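PDB 3M1G: putative glutathione S-transferase from Corynebacterium glutamicum, which probably acts as a glutathione transferase of the ECM4-like, omega-related kind. Local coordinates for residues Gly199-Gly204 with Ala257-His262; His301-His306 with Ile314-Pro319; Cys70-Arg75 with Arg191-Val196. All blocks are in the same frame, centred on the assembly; numbering follows the deposited sequence.

Contact 1 of 3, residues Gly199-Gly204 with Ala257-His262; sequences GVYRTG and AVYHGH
The backbones come nearest at Val-200 and Tyr-259, whose CA atoms are 6.5 Å apart. Residues 199-204 form one short helix. Residues 257-262 run on from helix 255-259, with a wider pi-type turn at 257-259. The backbones share a water, which donates to Gly-204 O and to His-262 O, at 2.8 Å from each. Within helix 199-204, Gly-199 O accepts from Thr-203 N and from Thr-203 OG1, which come from opposite faces of the carbonyl plane.

Val-200 CG2 sits over the middle of the Tyr-259 ring. It lies 3.6 Å from the ring centroid and 8° off the normal, a close CH-pi contact. Val-200 CG1 is anti to the carbonyl carbon (chi1 -62°), which leaves CG2 between the backbone N and the carbonyl carbon, pointing at the ring. Both residues are buried in the all-helical C-terminal domain of the glutathione transferase fold. Tyr-201 is the predicted proton donor/acceptor, and Tyr-259 is predicted to lower the pKa of the predicted nucleophile Cys-70.

The two tyrosine rings make an offset edge-to-face pair, with the edge of Tyr-259 toward the face of Tyr-201. Their planes meet at 68°. Tyr-259 OH is hydrogen-bonded to Tyr-302 OH. Tyr-302 OH is also the main polar partner of Tyr-201 OH, but is modelled implausibly close, so that bond is doubtful in detail. Pro-71 of helix 71-83 packs against the hydroxyl ends of both tyrosines.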
ATOM      1  N   GLY A 199     -10.885  14.260  -0.621  1.00 25.16           N
ATOM      2  CA  GLY A 199     -10.466  13.563   0.604  1.00 24.88           C
ATOM      3  C   GLY A 199      -9.079  12.949   0.516  1.00 24.14           C
ATOM      4  O   GLY A 199      -8.318  13.008   1.485  1.00 23.90           O
ATOM      5  N   VAL A 200      -8.759  12.347  -0.636  1.00 23.43           N
ATOM      6  CA  VAL A 200      -7.429  11.787  -0.834  1.00 22.82           C
ATOM      7  C   VAL A 200      -6.336  12.873  -0.814  1.00 23.55           C
ATOM      8  O   VAL A 200      -5.260  12.656  -0.213  1.00 23.47           O
ATOM      9  CB  VAL A 200      -7.337  10.861  -2.066  1.00 22.78           C
ATOM     10  CG1 VAL A 200      -8.278   9.638  -1.883  1.00 20.39           C
ATOM     11  CG2 VAL A 200      -7.613  11.611  -3.423  1.00 20.55           C
ATOM     12  N   TYR A 201      -6.603  14.028  -1.434  1.00 24.38           N
ATOM     13  CA  TYR A 201      -5.656  15.150  -1.485  1.00 24.78           C
ATOM     14  C   TYR A 201      -5.439  15.768  -0.102  1.00 26.14           C
ATOM     15  O   TYR A 201      -4.302  16.049   0.291  1.00 26.27           O
ATOM     16  CB  TYR A 201      -6.111  16.229  -2.510  1.00 25.79           C
ATOM     17  CG  TYR A 201      -5.917  15.756  -3.913  1.00 24.75           C
ATOM     18  CD1 TYR A 201      -4.696  15.876  -4.532  1.00 25.20           C
ATOM     19  CD2 TYR A 201      -6.942  15.129  -4.611  1.00 25.48           C
ATOM     20  CE1 TYR A 201      -4.488  15.389  -5.804  1.00 25.93           C
ATOM     21  CE2 TYR A 201      -6.731  14.630  -5.869  1.00 26.57           C
ATOM     22  CZ  TYR A 201      -5.494  14.754  -6.445  1.00 26.33           C
ATOM     23  OH  TYR A 201      -5.291  14.261  -7.703  1.00 35.03           O
ATOM     24  N   ARG A 202      -6.512  15.942   0.660  1.00 26.10           N
ATOM     25  CA  ARG A 202      -6.402  16.454   2.030  1.00 27.23           C
ATOM     26  C   ARG A 202      -5.572  15.495   2.931  1.00 27.17           C
ATOM     27  O   ARG A 202      -4.842  15.930   3.841  1.00 26.18           O
ATOM     28  CB  ARG A 202      -7.814  16.658   2.582  1.00 28.08           C
ATOM     29  CG  ARG A 202      -7.961  17.659   3.763  1.00 34.15           C
ATOM     30  CD  ARG A 202      -9.417  18.281   3.813  1.00 39.67           C
ATOM     31  NE  ARG A 202     -10.310  17.142   3.828  1.00 43.49           N
ATOM     32  CZ  ARG A 202     -11.340  16.917   3.009  1.00 41.92           C
ATOM     33  NH1 ARG A 202     -11.795  17.833   2.152  1.00 43.71           N
ATOM     34  NH2 ARG A 202     -11.972  15.756   3.117  1.00 37.03           N
ATOM     35  N   THR A 203      -5.675  14.188   2.655  1.00 26.30           N
ATOM     36  CA  THR A 203      -4.909  13.169   3.376  1.00 26.01           C
ATOM     37  C   THR A 203      -3.459  13.206   2.948  1.00 26.59           C
ATOM     38  O   THR A 203      -2.593  13.269   3.792  1.00 27.37           O
ATOM     39  CB  THR A 203      -5.490  11.741   3.201  1.00 25.48           C
ATOM     40  OG1 THR A 203      -6.863  11.743   3.599  1.00 24.88           O
ATOM     41  CG2 THR A 203      -4.735  10.719   4.072  1.00 23.56           C
ATOM     42  N   GLY A 204      -3.208  13.248   1.647  1.00 27.15           N
ATOM     43  CA  GLY A 204      -1.868  13.222   1.111  1.00 27.63           C
ATOM     44  C   GLY A 204      -1.041  14.474   1.329  1.00 28.64           C
ATOM     45  O   GLY A 204       0.165  14.367   1.571  1.00 28.71           O
ATOM     46  N   ALA A 257      -2.965   2.425  -7.102  1.00 21.00           N
ATOM     47  CA  ALA A 257      -1.767   2.827  -7.845  1.00 20.88           C
ATOM     48  C   ALA A 257      -0.987   3.994  -7.215  1.00 20.97           C
ATOM     49  O   ALA A 257       0.247   4.036  -7.312  1.00 20.96           O
ATOM     50  CB  ALA A 257      -2.112   3.166  -9.327  1.00 20.08           C
ATOM     51  N   VAL A 258      -1.692   4.942  -6.597  1.00 21.37           N
ATOM     52  CA  VAL A 258      -1.075   6.188  -6.118  1.00 21.00           C
ATOM     53  C   VAL A 258      -1.514   6.592  -4.713  1.00 20.76           C
ATOM     54  O   VAL A 258      -0.701   6.726  -3.814  1.00 22.13           O
ATOM     55  CB  VAL A 258      -1.359   7.391  -7.054  1.00 21.81           C
ATOM     56  CG1 VAL A 258      -0.868   8.686  -6.381  1.00 18.71           C
ATOM     57  CG2 VAL A 258      -0.683   7.190  -8.416  1.00 20.15           C
ATOM     58  N   TYR A 259      -2.795   6.785  -4.506  1.00 20.25           N
ATOM     59  CA  TYR A 259      -3.260   7.386  -3.247  1.00 19.60           C
ATOM     60  C   TYR A 259      -2.975   6.517  -2.034  1.00 18.87           C
ATOM     61  O   TYR A 259      -2.682   7.015  -0.950  1.00 19.75           O
ATOM     62  CB  TYR A 259      -4.757   7.673  -3.301  1.00 19.68           C
ATOM     63  CG  TYR A 259      -5.210   8.611  -4.447  1.00 20.39           C
ATOM     64  CD1 TYR A 259      -4.434   9.687  -4.866  1.00 21.32           C
ATOM     65  CD2 TYR A 259      -6.425   8.395  -5.102  1.00 21.06           C
ATOM     66  CE1 TYR A 259      -4.876  10.541  -5.891  1.00 20.40           C
ATOM     67  CE2 TYR A 259      -6.862   9.220  -6.114  1.00 19.93           C
ATOM     68  CZ  TYR A 259      -6.097  10.301  -6.496  1.00 20.38           C
ATOM     69  OH  TYR A 259      -6.531  11.136  -7.477  1.00 23.22           O
ATOM     70  N   HIS A 260      -3.089   5.219  -2.207  1.00 19.65           N
ATOM     71  CA  HIS A 260      -2.830   4.236  -1.131  1.00 18.45           C
ATOM     72  C   HIS A 260      -1.493   4.473  -0.433  1.00 18.85           C
ATOM     73  O   HIS A 260      -1.451   4.558   0.792  1.00 18.49           O
ATOM     74  CB  HIS A 260      -2.919   2.799  -1.703  1.00 18.85           C
ATOM     75  CG  HIS A 260      -2.760   1.721  -0.672  1.00 18.18           C
ATOM     76  ND1 HIS A 260      -1.518   1.311  -0.222  1.00 18.01           N
ATOM     77  CD2 HIS A 260      -3.677   1.017   0.045  1.00 17.97           C
ATOM     78  CE1 HIS A 260      -1.680   0.418   0.755  1.00 17.95           C
ATOM     79  NE2 HIS A 260      -2.984   0.178   0.897  1.00 17.75           N
ATOM     80  N   GLY A 261      -0.406   4.547  -1.207  1.00 19.48           N
ATOM     81  CA  GLY A 261       0.935   4.779  -0.675  1.00 19.36           C
ATOM     82  C   GLY A 261       1.394   6.253  -0.679  1.00 19.94           C
ATOM     83  O   GLY A 261       1.672   6.826   0.372  1.00 19.66           O
ATOM     84  N   HIS A 262       1.458   6.850  -1.868  1.00 19.97           N
ATOM     85  CA  HIS A 262       1.923   8.230  -2.055  1.00 20.12           C
ATOM     86  C   HIS A 262       1.200   9.230  -1.151  1.00 19.79           C
ATOM     87  O   HIS A 262       1.852  10.055  -0.527  1.00 20.90           O
ATOM     88  CB  HIS A 262       1.760   8.613  -3.531  1.00 19.96           C
ATOM     89  CG  HIS A 262       2.317   9.957  -3.891  1.00 20.99           C
ATOM     90  ND1 HIS A 262       3.658  10.271  -3.775  1.00 20.69           N
ATOM     91  CD2 HIS A 262       1.713  11.055  -4.427  1.00 24.33           C
ATOM     92  CE1 HIS A 262       3.854  11.505  -4.219  1.00 24.55           C
ATOM     93  NE2 HIS A 262       2.690  12.004  -4.623  1.00 24.59           N
TER
HETATM   94  O   HOH W   1       1.574  11.950   1.568  1.00 25.81           O

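Contact 2 of 3, residues His301-His306 with Ile314-Pro319; sequences HYYITH and IVPVGP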
ATOM      1  N   HIS A 301       3.171  10.998 -12.946  1.00 24.47           N
ATOM      2  CA  HIS A 301       2.861  12.369 -12.578  1.00 25.20           C
ATOM      3  C   HIS A 301       2.965  12.553 -11.059  1.00 24.62           C
ATOM      4  O   HIS A 301       3.635  13.445 -10.563  1.00 24.86           O
ATOM      5  CB  HIS A 301       1.474  12.793 -13.026  1.00 26.03           C
ATOM      6  CG  HIS A 301       1.053  14.097 -12.425  1.00 27.36           C
ATOM      7  ND1 HIS A 301       1.556  15.305 -12.861  1.00 27.73           N
ATOM      8  CD2 HIS A 301       0.257  14.380 -11.365  1.00 28.89           C
ATOM      9  CE1 HIS A 301       1.083  16.276 -12.097  1.00 27.84           C
ATOM     10  NE2 HIS A 301       0.293  15.743 -11.183  1.00 27.64           N
ATOM     11  N   TYR A 302       2.324  11.683 -10.318  1.00 24.18           N
ATOM     12  CA  TYR A 302       2.238  11.892  -8.879  1.00 23.93           C
ATOM     13  C   TYR A 302       3.600  11.677  -8.227  1.00 22.68           C
ATOM     14  O   TYR A 302       4.062  12.515  -7.450  1.00 21.93           O
ATOM     15  CB  TYR A 302       1.195  10.946  -8.278  1.00 24.30           C
ATOM     16  CG  TYR A 302      -0.210  11.418  -8.461  1.00 26.46           C
ATOM     17  CD1 TYR A 302      -0.924  11.095  -9.610  1.00 29.36           C
ATOM     18  CD2 TYR A 302      -0.828  12.207  -7.500  1.00 27.77           C
ATOM     19  CE1 TYR A 302      -2.219  11.517  -9.790  1.00 28.60           C
ATOM     20  CE2 TYR A 302      -2.129  12.653  -7.662  1.00 30.53           C
ATOM     21  CZ  TYR A 302      -2.822  12.321  -8.835  1.00 30.88           C
ATOM     22  OH  TYR A 302      -4.135  12.725  -9.018  1.00 32.53           O
ATOM     23  N   TYR A 303       4.229  10.553  -8.554  1.00 22.30           N
ATOM     24  CA  TYR A 303       5.444  10.108  -7.853  1.00 21.81           C
ATOM     25  C   TYR A 303       6.667  10.923  -8.260  1.00 22.88           C
ATOM     26  O   TYR A 303       7.602  11.063  -7.454  1.00 22.28           O
ATOM     27  CB  TYR A 303       5.715   8.605  -8.064  1.00 21.33           C
ATOM     28  CG  TYR A 303       4.878   7.691  -7.201  1.00 21.01           C
ATOM     29  CD1 TYR A 303       5.217   7.458  -5.863  1.00 23.03           C
ATOM     30  CD2 TYR A 303       3.731   7.065  -7.698  1.00 20.28           C
ATOM     31  CE1 TYR A 303       4.446   6.587  -5.048  1.00 19.66           C
ATOM     32  CE2 TYR A 303       2.969   6.189  -6.884  1.00 19.04           C
ATOM     33  CZ  TYR A 303       3.340   5.982  -5.565  1.00 19.91           C
ATOM     34  OH  TYR A 303       2.611   5.153  -4.761  1.00 22.49           O
ATOM     35  N   ILE A 304       6.694  11.443  -9.494  1.00 22.93           N
ATOM     36  CA  ILE A 304       7.849  12.241  -9.956  1.00 23.70           C
ATOM     37  C   ILE A 304       7.668  13.729  -9.644  1.00 24.74           C
ATOM     38  O   ILE A 304       8.549  14.369  -9.136  1.00 25.25           O
ATOM     39  CB  ILE A 304       8.114  12.059 -11.458  1.00 24.38           C
ATOM     40  CG1 ILE A 304       8.538  10.609 -11.723  1.00 24.27           C
ATOM     41  CG2 ILE A 304       9.217  13.033 -11.958  1.00 24.25           C
ATOM     42  CD1 ILE A 304       8.671  10.275 -13.231  1.00 26.53           C
ATOM     43  N   THR A 305       6.482  14.238  -9.891  1.00 26.08           N
ATOM     44  CA  THR A 305       6.166  15.658  -9.725  1.00 27.65           C
ATOM     45  C   THR A 305       6.059  16.154  -8.294  1.00 27.07           C
ATOM     46  O   THR A 305       6.387  17.297  -8.033  1.00 26.43           O
ATOM     47  CB  THR A 305       4.819  15.909 -10.468  1.00 27.81           C
ATOM     48  OG1 THR A 305       5.110  15.843 -11.860  1.00 30.49           O
ATOM     49  CG2 THR A 305       4.133  17.199 -10.088  1.00 30.84           C
ATOM     50  N   HIS A 306       5.584  15.318  -7.371  1.00 26.88           N
ATOM     51  CA  HIS A 306       5.359  15.765  -6.002  1.00 26.61           C
ATOM     52  C   HIS A 306       6.610  15.499  -5.167  1.00 27.22           C
ATOM     53  O   HIS A 306       6.622  14.628  -4.254  1.00 26.58           O
ATOM     54  CB  HIS A 306       4.140  15.087  -5.378  1.00 27.10           C
ATOM     55  CG  HIS A 306       2.849  15.400  -6.061  1.00 27.64           C
ATOM     56  ND1 HIS A 306       1.738  14.589  -5.960  1.00 28.26           N
ATOM     57  CD2 HIS A 306       2.495  16.423  -6.878  1.00 27.95           C
ATOM     58  CE1 HIS A 306       0.752  15.107  -6.674  1.00 29.31           C
ATOM     59  NE2 HIS A 306       1.185  16.220  -7.237  1.00 27.45           N
ATOM     60  N   ILE A 314      11.199   8.343  -7.283  1.00 21.42           N
ATOM     61  CA  ILE A 314      11.120   6.988  -7.791  1.00 20.96           C
ATOM     62  C   ILE A 314       9.657   6.608  -7.907  1.00 20.48           C
ATOM     63  O   ILE A 314       8.841   6.988  -7.061  1.00 20.29           O
ATOM     64  CB  ILE A 314      11.926   6.068  -6.893  1.00 21.79           C
ATOM     65  CG1 ILE A 314      13.405   6.377  -7.134  1.00 23.89           C
ATOM     66  CG2 ILE A 314      11.633   4.565  -7.153  1.00 21.14           C
ATOM     67  CD1 ILE A 314      14.279   5.731  -6.184  1.00 24.31           C
ATOM     68  N   VAL A 315       9.321   5.913  -8.988  1.00 19.41           N
ATOM     69  CA  VAL A 315       7.981   5.396  -9.210  1.00 19.25           C
ATOM     70  C   VAL A 315       7.960   3.901  -8.866  1.00 19.77           C
ATOM     71  O   VAL A 315       8.710   3.131  -9.451  1.00 19.72           O
ATOM     72  CB  VAL A 315       7.545   5.581 -10.692  1.00 20.03           C
ATOM     73  CG1 VAL A 315       6.054   5.173 -10.902  1.00 16.63           C
ATOM     74  CG2 VAL A 315       7.759   7.048 -11.164  1.00 18.47           C
ATOM     75  N   PRO A 316       7.129   3.484  -7.898  1.00 20.08           N
ATOM     76  CA  PRO A 316       7.090   2.060  -7.580  1.00 20.48           C
ATOM     77  C   PRO A 316       6.699   1.216  -8.789  1.00 20.38           C
ATOM     78  O   PRO A 316       5.868   1.646  -9.598  1.00 20.29           O
ATOM     79  CB  PRO A 316       5.984   1.956  -6.500  1.00 21.66           C
ATOM     80  CG  PRO A 316       5.760   3.340  -6.000  1.00 22.15           C
ATOM     81  CD  PRO A 316       6.132   4.253  -7.139  1.00 20.82           C
ATOM     82  N   VAL A 317       7.251   0.021  -8.892  1.00 20.19           N
ATOM     83  CA  VAL A 317       6.859  -0.904  -9.961  1.00 20.83           C
ATOM     84  C   VAL A 317       5.410  -1.352  -9.743  1.00 21.50           C
ATOM     85  O   VAL A 317       4.656  -1.456 -10.692  1.00 21.20           O
ATOM     86  CB  VAL A 317       7.796  -2.129 -10.068  1.00 20.92           C
ATOM     87  CG1 VAL A 317       7.346  -3.061 -11.254  1.00 21.18           C
ATOM     88  CG2 VAL A 317       9.219  -1.636 -10.301  1.00 22.09           C
ATOM     89  N   GLY A 318       5.019  -1.546  -8.483  1.00 20.63           N
ATOM     90  CA  GLY A 318       3.679  -1.982  -8.177  1.00 20.88           C
ATOM     91  C   GLY A 318       2.658  -0.872  -8.113  1.00 20.77           C
ATOM     92  O   GLY A 318       2.979   0.303  -8.295  1.00 20.30           O
ATOM     93  N   PRO A 319       1.407  -1.231  -7.817  1.00 21.02           N
ATOM     94  CA  PRO A 319       0.900  -2.558  -7.589  1.00 21.71           C
ATOM     95  C   PRO A 319       0.715  -3.361  -8.878  1.00 22.00           C
ATOM     96  O   PRO A 319       0.692  -2.803  -9.981  1.00 22.94           O
ATOM     97  CB  PRO A 319      -0.477  -2.307  -6.961  1.00 21.05           C
ATOM     98  CG  PRO A 319      -0.913  -1.034  -7.626  1.00 22.28           C
ATOM     99  CD  PRO A 319       0.346  -0.208  -7.707  1.00 21.86           C
TER
HETATM  100  O   HOH W   2       2.476   2.323  -6.706  1.00 28.19           O
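Ile-314 meets Tyr-303 through its backbone, and its CB points away from the helix. Ile-314 O lies 3.7 Å from Tyr-303 CB, at the root of the aromatic side chain. Asn-310 ND2, from the link between the segments, bonds to Ile-314 O and also to Tyr-303 O. That amide ties residues 314-319 to the end of helix 295-305.

Val-315 is the residue nearest the helix by backbone, its CA 5.5 Å from that of Tyr-303. Its CG2 branch does the touching. It lies 3.7 Å from Ile-304 CG1 and 4.0 Å from Tyr-303 CB, so it touches two consecutive helix residues. Val-315 CG2 is brought to them by standing anti to its own carbonyl carbon, beside the backbone N.

Pro-316 comes next and lies across the Tyr-303 ring. Its CD is 3.4 Å from the ring centroid and 4° off the normal, a CH-pi contact almost exactly over the centre. Pro-316 CG reaches further along the ring and stands 3.6 Å from Tyr-303 CZ. The proline and the aromatic side chain cross at about a right angle. His-262 also meets the Tyr-303 ring.

Gly-318 joins through a water, which donates to Gly-318 O at 2.6 Å. The same water has a weak bond with Tyr-303 OH. Lys-299 NZ, one turn earlier on helix 295-305, bonds to Gly-318 O and to Pro-316 O. On the second subunit, Gln-209 NE2 bonds to Val-315 O and His-212 NE2 bonds to Val-317 N. The contact is therefore a proline-on-tyrosine packing of an irregular segment against the last helix of the chain, in the helical part of the GST fold, with 314-319 itself forming part of the contact with the second subunit.

Contact 3 of 3, residues Cys70-Arg75 with Arg191-Val196; sequences CPWAHR and RIFTEV
Trp-72 extends its six-membered ring to the edge of the Phe-193 ring. Trp-72 CZ3 is 3.6 Å from Phe-193 CE1 and lies in the plane of the phenyl ring. The contact joins the two domains of the glutathione transferase fold. Helix 71-83 belongs to the thioredoxin-like N-terminal domain and helix 182-197 to the helical C-terminal domain.

The backbones stay well apart, with the CA atoms of Trp-72 and Phe-193 10.6 Å from each other. The contact is made by the far ends of the side chains. Phe-193 CG stands anti to its backbone N (chi1 173°), which takes the ring out from its helix toward the tryptophan. The two ring planes meet at 65°. Tyr-154 of helix 154-163 packs against both rings, and Asn-198 touches both side chains.

Arg-75, one turn after Trp-72, adds a looser contact. Its NH1 is 4.3 Å from Phe-193 CD1. One face of its guanidinium lies against Trp-72 CE3, which stands 3.7 Å above the plane. Arg-75 NH1 also makes a weak hydrogen bond to Asn-197 OD1, just beyond the second segment.

Cys-70, the predicted nucleophile, is the N-cap right before helix 71-83. Its SG is held at the helix start by one nearly straight capping bond: Ala-73 N donates to Cys-70 SG at 3.5 Å, with an N-H...S angle of 168°.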
ATOM      1  N   CYS A  70      -4.728  13.622 -14.332  1.00 22.48           N
ATOM      2  CA  CYS A  70      -5.583  14.435 -13.482  1.00 23.26           C
ATOM      3  C   CYS A  70      -6.988  13.833 -13.411  1.00 22.62           C
ATOM      4  O   CYS A  70      -7.628  13.669 -14.451  1.00 22.24           O
ATOM      5  CB  CYS A  70      -5.649  15.872 -14.066  1.00 24.29           C
ATOM      6  SG  CYS A  70      -6.879  16.948 -13.252  1.00 28.15           S
ATOM      7  N   PRO A  71      -7.478  13.505 -12.201  1.00 21.62           N
ATOM      8  CA  PRO A  71      -8.827  12.920 -12.088  1.00 21.70           C
ATOM      9  C   PRO A  71     -10.003  13.845 -12.498  1.00 22.89           C
ATOM     10  O   PRO A  71     -11.015  13.381 -13.037  1.00 21.78           O
ATOM     11  CB  PRO A  71      -8.929  12.546 -10.601  1.00 21.86           C
ATOM     12  CG  PRO A  71      -7.942  13.474  -9.896  1.00 21.65           C
ATOM     13  CD  PRO A  71      -6.822  13.678 -10.877  1.00 21.48           C
ATOM     14  N   TRP A  72      -9.863  15.137 -12.239  1.00 22.26           N
ATOM     15  CA  TRP A  72     -10.889  16.074 -12.608  1.00 22.66           C
ATOM     16  C   TRP A  72     -11.014  16.120 -14.132  1.00 21.95           C
ATOM     17  O   TRP A  72     -12.118  16.111 -14.669  1.00 21.00           O
ATOM     18  CB  TRP A  72     -10.576  17.459 -12.036  1.00 23.02           C
ATOM     19  CG  TRP A  72     -10.017  17.435 -10.665  1.00 25.91           C
ATOM     20  CD1 TRP A  72      -8.677  17.613 -10.299  1.00 28.54           C
ATOM     21  CD2 TRP A  72     -10.723  17.159  -9.449  1.00 26.80           C
ATOM     22  NE1 TRP A  72      -8.546  17.472  -8.926  1.00 27.93           N
ATOM     23  CE2 TRP A  72      -9.776  17.216  -8.382  1.00 28.98           C
ATOM     24  CE3 TRP A  72     -12.052  16.885  -9.150  1.00 27.92           C
ATOM     25  CZ2 TRP A  72     -10.138  17.013  -7.047  1.00 29.72           C
ATOM     26  CZ3 TRP A  72     -12.415  16.682  -7.825  1.00 29.67           C
ATOM     27  CH2 TRP A  72     -11.457  16.745  -6.785  1.00 30.08           C
ATOM     28  N   ALA A  73      -9.880  16.159 -14.817  1.00 20.63           N
ATOM     29  CA  ALA A  73      -9.858  16.086 -16.270  1.00 20.18           C
ATOM     30  C   ALA A  73     -10.368  14.773 -16.796  1.00 20.81           C
ATOM     31  O   ALA A  73     -11.046  14.724 -17.848  1.00 20.97           O
ATOM     32  CB  ALA A  73      -8.427  16.355 -16.818  1.00 19.48           C
ATOM     33  N   HIS A  74     -10.048  13.683 -16.091  1.00 20.13           N
ATOM     34  CA  HIS A  74     -10.474  12.386 -16.509  1.00 19.94           C
ATOM     35  C   HIS A  74     -12.018  12.331 -16.666  1.00 20.09           C
ATOM     36  O   HIS A  74     -12.515  11.755 -17.632  1.00 20.21           O
ATOM     37  CB  HIS A  74      -9.946  11.314 -15.522  1.00 20.08           C
ATOM     38  CG  HIS A  74      -9.856   9.937 -16.096  1.00 19.38           C
ATOM     39  ND1 HIS A  74      -9.375   8.861 -15.369  1.00 19.36           N
ATOM     40  CD2 HIS A  74     -10.214   9.446 -17.302  1.00 18.12           C
ATOM     41  CE1 HIS A  74      -9.431   7.767 -16.117  1.00 22.15           C
ATOM     42  NE2 HIS A  74      -9.942   8.090 -17.297  1.00 20.86           N
ATOM     43  N   ARG A  75     -12.767  12.930 -15.748  1.00 20.14           N
ATOM     44  CA  ARG A  75     -14.241  12.992 -15.899  1.00 20.46           C
ATOM     45  C   ARG A  75     -14.702  13.512 -17.281  1.00 20.41           C
ATOM     46  O   ARG A  75     -15.617  12.951 -17.897  1.00 21.85           O
ATOM     47  CB  ARG A  75     -14.822  13.979 -14.919  1.00 20.91           C
ATOM     48  CG  ARG A  75     -14.532  13.762 -13.431  1.00 22.18           C
ATOM     49  CD  ARG A  75     -15.194  14.892 -12.677  1.00 21.63           C
ATOM     50  NE  ARG A  75     -15.108  14.766 -11.243  1.00 20.51           N
ATOM     51  CZ  ARG A  75     -15.725  15.601 -10.401  1.00 23.38           C
ATOM     52  NH1 ARG A  75     -15.583  15.450  -9.104  1.00 21.78           N
ATOM     53  NH2 ARG A  75     -16.490  16.597 -10.857  1.00 21.65           N
ATOM     54  N   ARG A 191     -21.130  14.656  -1.229  1.00 20.27           N
ATOM     55  CA  ARG A 191     -20.450  13.866  -0.229  1.00 19.74           C
ATOM     56  C   ARG A 191     -19.211  13.192  -0.841  1.00 20.47           C
ATOM     57  O   ARG A 191     -18.141  13.233  -0.264  1.00 20.20           O
ATOM     58  CB  ARG A 191     -21.379  12.832   0.384  1.00 20.39           C
ATOM     59  CG  ARG A 191     -20.782  12.132   1.635  1.00 18.91           C
ATOM     60  CD  ARG A 191     -21.812  11.297   2.357  1.00 20.53           C
ATOM     61  NE  ARG A 191     -21.226  10.619   3.518  1.00 21.34           N
ATOM     62  CZ  ARG A 191     -21.829   9.655   4.209  1.00 21.75           C
ATOM     63  NH1 ARG A 191     -23.039   9.269   3.894  1.00 20.98           N
ATOM     64  NH2 ARG A 191     -21.222   9.099   5.249  1.00 24.45           N
ATOM     65  N   ILE A 192     -19.336  12.624  -2.038  1.00 20.78           N
ATOM     66  CA  ILE A 192     -18.176  12.015  -2.684  1.00 20.68           C
ATOM     67  C   ILE A 192     -17.087  13.057  -2.960  1.00 21.44           C
ATOM     68  O   ILE A 192     -15.885  12.832  -2.722  1.00 21.05           O
ATOM     69  CB  ILE A 192     -18.585  11.284  -3.950  1.00 21.40           C
ATOM     70  CG1 ILE A 192     -19.395  10.037  -3.584  1.00 20.77           C
ATOM     71  CG2 ILE A 192     -17.362  10.927  -4.826  1.00 21.56           C
ATOM     72  CD1 ILE A 192     -20.064   9.341  -4.830  1.00 20.05           C
ATOM     73  N   PHE A 193     -17.490  14.238  -3.397  1.00 21.38           N
ATOM     74  CA  PHE A 193     -16.516  15.271  -3.690  1.00 22.16           C
ATOM     75  C   PHE A 193     -15.694  15.717  -2.451  1.00 21.40           C
ATOM     76  O   PHE A 193     -14.486  15.764  -2.515  1.00 20.53           O
ATOM     77  CB  PHE A 193     -17.206  16.496  -4.268  1.00 22.85           C
ATOM     78  CG  PHE A 193     -16.305  17.640  -4.446  1.00 24.90           C
ATOM     79  CD1 PHE A 193     -15.293  17.584  -5.395  1.00 27.80           C
ATOM     80  CD2 PHE A 193     -16.444  18.779  -3.676  1.00 29.28           C
ATOM     81  CE1 PHE A 193     -14.441  18.670  -5.576  1.00 29.97           C
ATOM     82  CE2 PHE A 193     -15.588  19.884  -3.849  1.00 30.79           C
ATOM     83  CZ  PHE A 193     -14.581  19.822  -4.779  1.00 30.70           C
ATOM     84  N   THR A 194     -16.346  16.094  -1.368  1.00 20.64           N
ATOM     85  CA  THR A 194     -15.617  16.614  -0.228  1.00 20.89           C
ATOM     86  C   THR A 194     -14.866  15.508   0.544  1.00 21.65           C
ATOM     87  O   THR A 194     -13.770  15.730   1.040  1.00 21.84           O
ATOM     88  CB  THR A 194     -16.521  17.440   0.738  1.00 21.72           C
ATOM     89  OG1 THR A 194     -17.535  16.604   1.308  1.00 21.03           O
ATOM     90  CG2 THR A 194     -17.184  18.660   0.010  1.00 20.45           C
ATOM     91  N   GLU A 195     -15.434  14.314   0.646  1.00 21.41           N
ATOM     92  CA  GLU A 195     -14.838  13.288   1.526  1.00 21.09           C
ATOM     93  C   GLU A 195     -13.943  12.280   0.800  1.00 21.47           C
ATOM     94  O   GLU A 195     -13.109  11.640   1.442  1.00 22.49           O
ATOM     95  CB  GLU A 195     -15.942  12.534   2.233  1.00 20.68           C
ATOM     96  CG  GLU A 195     -16.977  13.398   2.897  1.00 22.00           C
ATOM     97  CD  GLU A 195     -16.380  14.432   3.845  1.00 25.61           C
ATOM     98  OE1 GLU A 195     -15.818  14.014   4.905  1.00 27.08           O
ATOM     99  OE2 GLU A 195     -16.510  15.653   3.538  1.00 26.17           O
ATOM    100  N   VAL A 196     -14.107  12.135  -0.521  1.00 21.64           N
ATOM    101  CA  VAL A 196     -13.381  11.137  -1.321  1.00 20.41           C
ATOM    102  C   VAL A 196     -12.534  11.777  -2.417  1.00 21.46           C
ATOM    103  O   VAL A 196     -11.289  11.629  -2.375  1.00 20.27           O
ATOM    104  CB  VAL A 196     -14.338  10.094  -1.895  1.00 21.74           C
ATOM    105  CG1 VAL A 196     -13.589   9.037  -2.731  1.00 19.90           C
ATOM    106  CG2 VAL A 196     -15.141   9.421  -0.702  1.00 20.86           C
TER

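From the N terminus, contact 3 opens first, at the start of helix 71-83. It closes 116 residues later on helix 182-197 and joins the thioredoxin-like domain to the helical domain. Helix 199-204 then opens contact 1, which closes on residues 257-262 within the helical domain. Contact 2 follows, a short closure of residues 314-319 onto helix 295-305. The three lie in series along the chain, and none nests or crosses. Contacts 1 and 3 come together at the predicted active site, and contact 2 joins them through Tyr-302, which packs on Pro-71. His-262 NE2 probably bonds to His-306 ND1, linking contacts 1 and 2. Arg-202 NH2 probably bonds to Thr-194 O, linking contacts 1 and 3.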